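Local coordinates for protein beta-glucuronidase (uncultured Clostridium sp., PDB 6U7J) that hydrolyses beta-D-glucuronides and, as a gut microbial enzyme, probably helps to reactivate estrogens by removing glucuronic acid from their conjugates, at residues G377-E381 with E422-Y428. Residues are numbered along the deposited sequence.
Sequences GIFTE and EEASRNY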
# COMPACT_ATOMS: atom_id res chain seq x y z
N GLY B 377 39.02 15.64 -2.35
CA GLY B 377 39.22 16.32 -1.08
C GLY B 377 38.22 17.43 -0.80
O GLY B 377 38.00 18.31 -1.63
N ILE B 378 37.60 17.38 0.38
CA ILE B 378 36.61 18.39 0.77
C ILE B 378 37.27 19.58 1.46
O ILE B 378 36.84 20.73 1.28
CB ILE B 378 35.55 17.72 1.68
CG1 ILE B 378 34.67 16.77 0.86
CG2 ILE B 378 34.66 18.75 2.34
CD1 ILE B 378 33.69 17.49 -0.05
N PHE B 379 38.33 19.34 2.23
CA PHE B 379 38.99 20.39 3.01
C PHE B 379 40.19 20.90 2.22
O PHE B 379 41.33 20.51 2.45
CB PHE B 379 39.37 19.85 4.39
CG PHE B 379 38.17 19.46 5.21
CD1 PHE B 379 37.54 20.39 6.03
CD2 PHE B 379 37.64 18.18 5.12
CE1 PHE B 379 36.41 20.05 6.76
CE2 PHE B 379 36.51 17.82 5.85
CZ PHE B 379 35.90 18.76 6.67
N THR B 380 39.90 21.78 1.25
CA THR B 380 40.88 22.35 0.34
C THR B 380 40.60 23.83 0.12
O THR B 380 39.52 24.33 0.45
CB THR B 380 40.90 21.63 -1.01
OG1 THR B 380 39.63 21.79 -1.64
CG2 THR B 380 41.16 20.13 -0.82
N GLU B 381 41.57 24.53 -0.46
CA GLU B 381 41.49 25.99 -0.56
C GLU B 381 40.25 26.46 -1.32
O GLU B 381 39.69 27.51 -1.00
CB GLU B 381 42.76 26.53 -1.21
CG GLU B 381 42.81 28.05 -1.33
CD GLU B 381 43.51 28.52 -2.61
OE1 GLU B 381 44.75 28.36 -2.71
OE2 GLU B 381 42.81 29.06 -3.51
N GLU B 422 40.51 13.08 6.13
CA GLU B 422 41.48 13.98 5.51
C GLU B 422 42.30 14.70 6.57
O GLU B 422 41.76 15.18 7.57
CB GLU B 422 40.76 15.02 4.64
CG GLU B 422 39.93 14.43 3.50
CD GLU B 422 39.11 15.48 2.75
OE1 GLU B 422 39.52 16.66 2.72
OE2 GLU B 422 38.05 15.13 2.19
N GLU B 423 43.62 14.77 6.35
CA GLU B 423 44.49 15.42 7.33
C GLU B 423 44.13 16.89 7.51
O GLU B 423 44.15 17.41 8.64
CB GLU B 423 45.96 15.28 6.91
CG GLU B 423 46.95 15.91 7.89
CD GLU B 423 46.83 15.37 9.31
OE1 GLU B 423 46.86 16.17 10.28
OE2 GLU B 423 46.69 14.14 9.47
N ALA B 424 43.77 17.57 6.42
CA ALA B 424 43.39 18.97 6.52
C ALA B 424 42.16 19.18 7.39
O ALA B 424 41.89 20.32 7.79
CB ALA B 424 43.14 19.56 5.13
N SER B 425 41.41 18.12 7.71
CA SER B 425 40.24 18.28 8.57
C SER B 425 40.60 18.40 10.05
O SER B 425 39.79 18.90 10.83
CB SER B 425 39.27 17.11 8.35
OG SER B 425 39.52 16.03 9.23
N ARG B 426 41.80 17.97 10.45
CA ARG B 426 42.17 18.04 11.86
C ARG B 426 42.26 19.49 12.34
O ARG B 426 41.69 19.84 13.38
CB ARG B 426 43.50 17.31 12.10
CG ARG B 426 43.86 17.20 13.59
CD ARG B 426 45.34 16.94 13.79
NE ARG B 426 45.82 15.96 12.82
CZ ARG B 426 45.85 14.65 13.05
NH1 ARG B 426 45.42 14.19 14.22
NH2 ARG B 426 46.30 13.82 12.11
N ASN B 427 42.97 20.35 11.60
CA ASN B 427 43.06 21.76 11.99
C ASN B 427 41.69 22.43 11.99
O ASN B 427 41.39 23.25 12.87
CB ASN B 427 44.00 22.52 11.04
CG ASN B 427 45.47 22.26 11.33
OD1 ASN B 427 45.83 21.59 12.30
ND2 ASN B 427 46.33 22.77 10.45
N TYR B 428 40.85 22.11 10.99
CA TYR B 428 39.53 22.72 10.90
C TYR B 428 38.73 22.47 12.17
O TYR B 428 38.26 23.40 12.83
CB TYR B 428 38.78 22.17 9.67
CG TYR B 428 37.43 22.82 9.44
CD1 TYR B 428 36.31 22.45 10.17
CD2 TYR B 428 37.28 23.82 8.47
CE1 TYR B 428 35.09 23.05 9.97
CE2 TYR B 428 36.05 24.42 8.25
CZ TYR B 428 34.97 24.04 9.01
OH TYR B 428 33.75 24.64 8.81
O HOH W 1 42.10 17.44 1.71
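In the TIM-barrel domain of this family 2 glycoside hydrolase, the βα loop 377–381, between strand 358–362 and helix 386–403, packs on 422–428, which follows strand 409–416 and runs from a turn into the N-terminal part of helix 424–439. The E422 side chain, m at chi1 and t at chi2, extends so that its carboxylate receives consecutive backbone amides: I378 N donates to OE2 at 2.9 Å and F379 N to OE1 at 3.0 Å, both nearly linear. H419 is a second partner of OE2. The m rotamer of F379 turns its ring toward 422–428, so that S425 CB lies over one face, a CH-pi contact 3.8 Å from the F379 ring centroid, while A424 CB packs against F379 CB at 3.9 Å. Further along, the F379 edge meets the face of Y428 in a T-shaped pair, centroids 5.5 Å apart and planes at 63°; Y428, with chi1 t, also hydrogen-bonds through OH to H392 of helix 386–403. One water finishes the junction, donating to E422 OE1 at 2.9 Å and to F379 O at 3.3 Å.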